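Local atomic coordinates of Two-component insecticidal protein 16 kDa unit (Alcaligenes faecalis, PDB entry 5V3S), a protein that forms the 16 kDa aegerolysin-family component of a two-component insecticidal toxin that kills corn rootworm, probably by a mechanism similar to that of Cry34Ab1/Cry35Ab1. Residues A[32-37]-A[88-93]; A[95-100]-A[111-116]. All blocks are in the same frame, centred on the assembly; numbering follows the deposited sequence.

Overall arrangement
Both contacts lie in the five-stranded antiparallel sheet of this single-chain protein, their centres about 10 Å apart. Contact 1 pairs strand 31-38 with strand 83-91, and contact 2 pairs strand 94-103 with strand 110-115, the last of the sheet. Along the chain they come in series, contact 1 closing before contact 2 opens. The sheet joins them directly, because strands 83-91 and 94-103 are neighbours: Leu89 of contact 1 faces both Val96 and Phe97 of contact 2 in a classic beta bulge. Apolar side chains of both turn toward the interior, those of contact 2 meeting the mixed second sheet, which gives the beta-sandwich of the aegerolysin fold.

Contact 1: A[32-37]-A[88-93]; sequences KVEGAY and SLYDGD
Lys32 and Tyr90, Val33 and Leu89, and Glu34 and Ser88 pair in antiparallel register, the axes of strands 32-37 and 88-91 coming within 4.7 Å at 138° between their directions. Four backbone hydrogen bonds tie the two outer pairs, from Lys32 N to Tyr90 O at 3.0 Å and from Glu34 N to Ser88 O at 3.0 Å, with Tyr90 N and Ser88 N returning them to Lys32 O and Glu34 O. Between them, Val33 and Leu89 form the non-hydrogen-bonded pair on the buried face. Leu89 CG stands anti to the backbone N (chi1 -171°), and chi2 of 71° then sets CD1 3.4 Å from Lys32 O and 4.1 Å from Val33 CG2; branched aliphatic residues suit this apolar side, where Ile63 touches both.

The other face is polar and partly open to solvent. Glu34 runs at about a right angle to Tyr90, and its CB meets ring atom CE1 obliquely at 3.5 Å, while Glu34 OE2 leads away to a long salt bridge with Lys32 NZ of its own strand. The long Lys32 chain carries NZ to the solvent side, where it donates to a water bonded to Gly92 O. Gly92 has a positive phi, which glycine accepts readily where the chain turns toward strand 94-103. Residues alternating between an apolar inner and a polar outer face are characteristic of a beta-sandwich sheet, here that of the aegerolysin fold.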
loop_
_atom_site.group_PDB
_atom_site.type_symbol
_atom_site.label_atom_id
_atom_site.label_comp_id
_atom_site.label_asym_id
_atom_site.label_seq_id
_atom_site.Cartn_x
_atom_site.Cartn_y
_atom_site.Cartn_z
ATOM N N LYS A 32 -7.366 7.935 -6.263
ATOM C CA LYS A 32 -7.450 6.743 -7.116
ATOM C C LYS A 32 -6.168 5.931 -7.001
ATOM O O LYS A 32 -5.058 6.524 -7.234
ATOM C CB LYS A 32 -7.646 7.147 -8.555
ATOM C CG LYS A 32 -7.841 5.999 -9.546
ATOM C CD LYS A 32 -7.999 6.554 -10.970
ATOM C CE LYS A 32 -6.773 7.353 -11.474
ATOM N NZ LYS A 32 -6.772 7.644 -12.969
ATOM N N VAL A 33 -6.328 4.622 -6.730
ATOM C CA VAL A 33 -5.169 3.688 -6.802
ATOM C C VAL A 33 -4.893 3.307 -8.251
ATOM O O VAL A 33 -5.794 2.916 -8.996
ATOM C CB VAL A 33 -5.374 2.460 -5.905
ATOM C CG1 VAL A 33 -4.144 1.610 -5.973
ATOM C CG2 VAL A 33 -5.775 2.825 -4.448
ATOM N N GLU A 34 -3.627 3.360 -8.698
ATOM C CA GLU A 34 -3.302 2.845 -10.024
ATOM C C GLU A 34 -1.891 2.278 -9.927
ATOM O O GLU A 34 -1.151 2.493 -8.951
ATOM C CB GLU A 34 -3.318 3.934 -11.095
ATOM C CG GLU A 34 -4.609 4.540 -11.429
ATOM C CD GLU A 34 -5.583 3.647 -12.143
ATOM O OE1 GLU A 34 -5.263 2.611 -12.781
ATOM O OE2 GLU A 34 -6.779 4.020 -12.028
ATOM N N GLY A 35 -1.524 1.532 -10.956
ATOM C CA GLY A 35 -0.166 1.067 -11.049
ATOM C C GLY A 35 0.177 -0.122 -10.116
ATOM O O GLY A 35 1.372 -0.442 -9.914
ATOM N N ALA A 36 -0.820 -0.762 -9.497
ATOM C CA ALA A 36 -0.498 -1.871 -8.594
ATOM C C ALA A 36 0.139 -3.056 -9.353
ATOM O O ALA A 36 -0.336 -3.450 -10.426
ATOM C CB ALA A 36 -1.766 -2.353 -7.851
ATOM N N TYR A 37 1.200 -3.639 -8.757
ATOM C CA TYR A 37 1.833 -4.794 -9.310
ATOM C C TYR A 37 2.448 -5.618 -8.229
ATOM O O TYR A 37 2.670 -5.163 -7.107
ATOM C CB TYR A 37 2.914 -4.341 -10.320
ATOM C CG TYR A 37 4.113 -3.770 -9.663
ATOM C CD1 TYR A 37 4.164 -2.469 -9.248
ATOM C CD2 TYR A 37 5.257 -4.580 -9.393
ATOM C CE1 TYR A 37 5.234 -1.940 -8.586
ATOM C CE2 TYR A 37 6.347 -4.034 -8.757
ATOM C CZ TYR A 37 6.299 -2.712 -8.313
ATOM O OH TYR A 37 7.326 -2.175 -7.617
ATOM N N SER A 88 0.550 3.153 -6.787
ATOM C CA SER A 88 0.603 4.608 -6.878
ATOM C C SER A 88 -0.761 5.197 -6.552
ATOM O O SER A 88 -1.782 4.557 -6.660
ATOM C CB SER A 88 1.122 5.131 -8.240
ATOM O OG SER A 88 2.439 4.604 -8.586
ATOM N N LEU A 89 -0.746 6.408 -6.039
ATOM C CA LEU A 89 -2.071 7.032 -5.747
ATOM C C LEU A 89 -2.081 8.343 -6.452
ATOM O O LEU A 89 -1.117 9.096 -6.405
ATOM C CB LEU A 89 -2.251 7.358 -4.309
ATOM C CG LEU A 89 -3.617 7.807 -3.836
ATOM C CD1 LEU A 89 -4.623 6.720 -3.835
ATOM C CD2 LEU A 89 -3.515 8.396 -2.462
ATOM N N TYR A 90 -3.218 8.646 -7.022
ATOM C CA TYR A 90 -3.406 9.869 -7.798
ATOM C C TYR A 90 -4.568 10.696 -7.197
ATOM O O TYR A 90 -5.449 10.168 -6.496
ATOM C CB TYR A 90 -3.796 9.517 -9.222
ATOM C CG TYR A 90 -2.736 8.804 -9.956
ATOM C CD1 TYR A 90 -2.525 7.447 -9.732
ATOM C CD2 TYR A 90 -1.938 9.453 -10.849
ATOM C CE1 TYR A 90 -1.469 6.771 -10.359
ATOM C CE2 TYR A 90 -0.890 8.783 -11.475
ATOM C CZ TYR A 90 -0.686 7.431 -11.217
ATOM O OH TYR A 90 0.354 6.809 -11.933
ATOM N N ASP A 91 -4.566 11.982 -7.513
ATOM C CA ASP A 91 -5.698 12.908 -7.193
ATOM C C ASP A 91 -6.034 13.484 -8.583
ATOM O O ASP A 91 -5.268 14.318 -9.100
ATOM C CB ASP A 91 -5.248 14.025 -6.260
ATOM C CG ASP A 91 -6.429 15.076 -5.990
ATOM O OD1 ASP A 91 -7.536 14.709 -6.292
ATOM O OD2 ASP A 91 -6.222 16.138 -5.394
ATOM N N GLY A 92 -7.050 12.924 -9.244
ATOM C CA GLY A 92 -7.303 13.262 -10.646
ATOM C C GLY A 92 -6.144 12.765 -11.507
ATOM O O GLY A 92 -5.719 11.592 -11.411
ATOM N N ASP A 93 -5.568 13.658 -12.280
ATOM C CA ASP A 93 -4.415 13.309 -13.122
ATOM C C ASP A 93 -3.045 13.606 -12.434
ATOM O O ASP A 93 -2.019 13.408 -13.021
ATOM C CB ASP A 93 -4.476 14.073 -14.438
ATOM C CG ASP A 93 -5.536 13.569 -15.350
ATOM O OD1 ASP A 93 -5.619 12.300 -15.616
ATOM O OD2 ASP A 93 -6.297 14.466 -15.814
HETATM O O HOH W 1 -5.082 9.531 -13.812
#

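Contact 2: A[95-100]-A[111-116]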
loop_
_atom_site.group_PDB
_atom_site.type_symbol
_atom_site.label_atom_id
_atom_site.label_comp_id
_atom_site.label_asym_id
_atom_site.label_seq_id
_atom_site.Cartn_x
_atom_site.Cartn_y
_atom_site.Cartn_z
ATOM N N LEU A 95 -0.115 12.755 -9.849
ATOM C CA LEU A 95 0.485 11.660 -9.046
ATOM C C LEU A 95 0.849 12.222 -7.647
ATOM O O LEU A 95 1.636 13.167 -7.555
ATOM C CB LEU A 95 1.728 11.152 -9.767
ATOM C CG LEU A 95 2.494 10.014 -9.029
ATOM C CD1 LEU A 95 1.668 8.802 -8.805
ATOM C CD2 LEU A 95 3.720 9.698 -9.886
ATOM N N VAL A 96 0.301 11.616 -6.568
ATOM C CA VAL A 96 0.513 12.057 -5.223
ATOM C C VAL A 96 1.686 11.276 -4.583
ATOM O O VAL A 96 2.610 11.920 -4.065
ATOM C CB VAL A 96 -0.778 11.917 -4.453
ATOM C CG1 VAL A 96 -0.584 12.256 -2.975
ATOM C CG2 VAL A 96 -1.828 12.798 -5.169
ATOM N N PHE A 97 1.664 9.958 -4.663
ATOM C CA PHE A 97 2.809 9.088 -4.140
ATOM C C PHE A 97 2.947 7.774 -4.879
ATOM O O PHE A 97 2.082 7.328 -5.596
ATOM C CB PHE A 97 2.804 8.821 -2.630
ATOM C CG PHE A 97 1.718 7.874 -2.110
ATOM C CD1 PHE A 97 1.782 6.521 -2.260
ATOM C CD2 PHE A 97 0.626 8.365 -1.374
ATOM C CE1 PHE A 97 0.813 5.675 -1.719
ATOM C CE2 PHE A 97 -0.325 7.545 -0.853
ATOM C CZ PHE A 97 -0.247 6.171 -1.034
ATOM N N GLU A 98 4.131 7.225 -4.762
ATOM C CA GLU A 98 4.470 5.896 -5.250
ATOM C C GLU A 98 4.931 5.152 -4.012
ATOM O O GLU A 98 5.643 5.735 -3.135
ATOM C CB GLU A 98 5.571 5.950 -6.281
ATOM C CG GLU A 98 5.102 6.593 -7.599
ATOM C CD GLU A 98 6.262 6.996 -8.486
ATOM O OE1 GLU A 98 7.377 7.324 -8.016
ATOM O OE2 GLU A 98 6.060 6.898 -9.650
ATOM N N TYR A 99 4.397 3.924 -3.845
ATOM C CA TYR A 99 4.836 3.105 -2.744
ATOM C C TYR A 99 5.423 1.763 -3.260
ATOM O O TYR A 99 4.983 1.257 -4.286
ATOM C CB TYR A 99 3.670 2.858 -1.777
ATOM C CG TYR A 99 4.102 2.126 -0.533
ATOM C CD1 TYR A 99 5.021 2.734 0.384
ATOM C CD2 TYR A 99 3.674 0.825 -0.311
ATOM C CE1 TYR A 99 5.428 2.025 1.527
ATOM C CE2 TYR A 99 4.024 0.161 0.814
ATOM C CZ TYR A 99 4.920 0.751 1.718
ATOM O OH TYR A 99 5.296 -0.027 2.793
ATOM N N TYR A 100 6.379 1.199 -2.528
ATOM C CA TYR A 100 7.062 -0.072 -2.944
ATOM C C TYR A 100 7.508 -0.774 -1.716
ATOM O O TYR A 100 7.882 -0.124 -0.715
ATOM C CB TYR A 100 8.294 0.222 -3.882
ATOM C CG TYR A 100 9.286 -0.944 -4.050
ATOM C CD1 TYR A 100 8.992 -1.971 -4.899
ATOM C CD2 TYR A 100 10.468 -1.054 -3.271
ATOM C CE1 TYR A 100 9.784 -3.095 -5.022
ATOM C CE2 TYR A 100 11.307 -2.164 -3.417
ATOM C CZ TYR A 100 10.942 -3.178 -4.329
ATOM O OH TYR A 100 11.698 -4.285 -4.516
ATOM N N ASP A 111 11.035 -1.013 2.432
ATOM C CA ASP A 111 10.014 -0.303 1.604
ATOM C C ASP A 111 10.480 1.057 1.200
ATOM O O ASP A 111 11.622 1.484 1.487
ATOM C CB ASP A 111 8.695 -0.306 2.371
ATOM C CG ASP A 111 8.660 0.704 3.546
ATOM O OD1 ASP A 111 9.670 1.510 3.757
ATOM O OD2 ASP A 111 7.585 0.657 4.219
ATOM N N GLU A 112 9.626 1.784 0.505
ATOM C CA GLU A 112 10.015 3.101 0.058
ATOM C C GLU A 112 8.757 3.776 -0.360
ATOM O O GLU A 112 8.003 3.196 -1.123
ATOM C CB GLU A 112 10.926 3.025 -1.142
ATOM C CG GLU A 112 11.187 4.358 -1.813
ATOM C CD GLU A 112 12.390 5.043 -1.274
ATOM O OE1 GLU A 112 12.724 4.826 -0.086
ATOM O OE2 GLU A 112 13.009 5.784 -2.058
ATOM N N LEU A 113 8.565 4.961 0.190
ATOM C CA LEU A 113 7.411 5.867 -0.136
ATOM C C LEU A 113 7.943 7.123 -0.734
ATOM O O LEU A 113 8.683 7.875 -0.091
ATOM C CB LEU A 113 6.645 6.223 1.111
ATOM C CG LEU A 113 5.635 7.352 0.905
ATOM C CD1 LEU A 113 4.434 6.776 0.135
ATOM C CD2 LEU A 113 5.218 7.900 2.206
ATOM N N THR A 114 7.636 7.330 -2.000
ATOM C CA THR A 114 8.047 8.458 -2.759
ATOM C C THR A 114 6.882 9.443 -2.873
ATOM O O THR A 114 5.950 9.191 -3.653
ATOM C CB THR A 114 8.499 8.002 -4.190
ATOM O OG1 THR A 114 9.463 6.892 -4.136
ATOM C CG2 THR A 114 9.150 9.146 -4.973
ATOM N N VAL A 115 6.983 10.611 -2.202
ATOM C CA VAL A 115 5.903 11.578 -2.310
ATOM C C VAL A 115 6.232 12.504 -3.455
ATOM O O VAL A 115 7.343 13.115 -3.529
ATOM C CB VAL A 115 5.706 12.384 -0.999
ATOM C CG1 VAL A 115 4.595 13.453 -1.196
ATOM C CG2 VAL A 115 5.428 11.449 0.136
ATOM N N LYS A 116 5.276 12.663 -4.335
ATOM C CA LYS A 116 5.533 13.365 -5.600
ATOM C C LYS A 116 5.075 14.824 -5.564
ATOM O O LYS A 116 5.543 15.632 -6.353
ATOM C CB LYS A 116 4.892 12.591 -6.772
ATOM C CG LYS A 116 5.603 11.227 -6.956
ATOM C CD LYS A 116 6.985 11.486 -7.527
ATOM C CE LYS A 116 6.987 11.615 -9.031
ATOM N NZ LYS A 116 8.394 11.694 -9.582
HETATM O O HOH W 2 8.700 9.011 -9.548
HETATM O O HOH W 3 9.276 5.964 -7.049
#
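Phe97, Tyr99 and Leu113 make the close-packed side of this antiparallel pairing, whose strand axes run 168° apart in direction. The backbones bond in both directions at the pairs Glu98 with Thr114 and Tyr100 with Glu112, and Lys116 N donates to Val96 O. Leu113 CD1 comes to 3.6 Å from Phe97 CD1, the two side chains crossing obliquely, while Leu113 CB sits at the edge of the Tyr99 ring, 3.9 Å from its CD1. Large apolar groups fit a face turned to the interior. Tyr99 CG stands anti to the backbone N (chi1 -174°). At the far end of its ring, Tyr99 OH donates to Asp111 OD2 at 2.8 Å, meeting that oxygen on its anti side, 29° out of the carboxylate plane. OD2 also takes Gly129 N and a salt bridge from Lys125, partners that would favour a charged aspartate.

The opposite face is looser and watery. Glu98 and Thr114 lie side by side, with one water shared by Glu98 OE1 and Thr114 OG1. A second water links Glu98 OE1 to Lys116 NZ, opposite charges 4.8 Å apart. Lys116 CG lies 3.8 Å from Leu95 CD2.

The two segments belong to the hairpin of strands 94-103 and 110-115, the latter at the sheet's margin; strand 83-91 flanks segment 95-100 on its other side, while strands 136-144 and 121-126 of the second sheet pack against Phe97 and Tyr99.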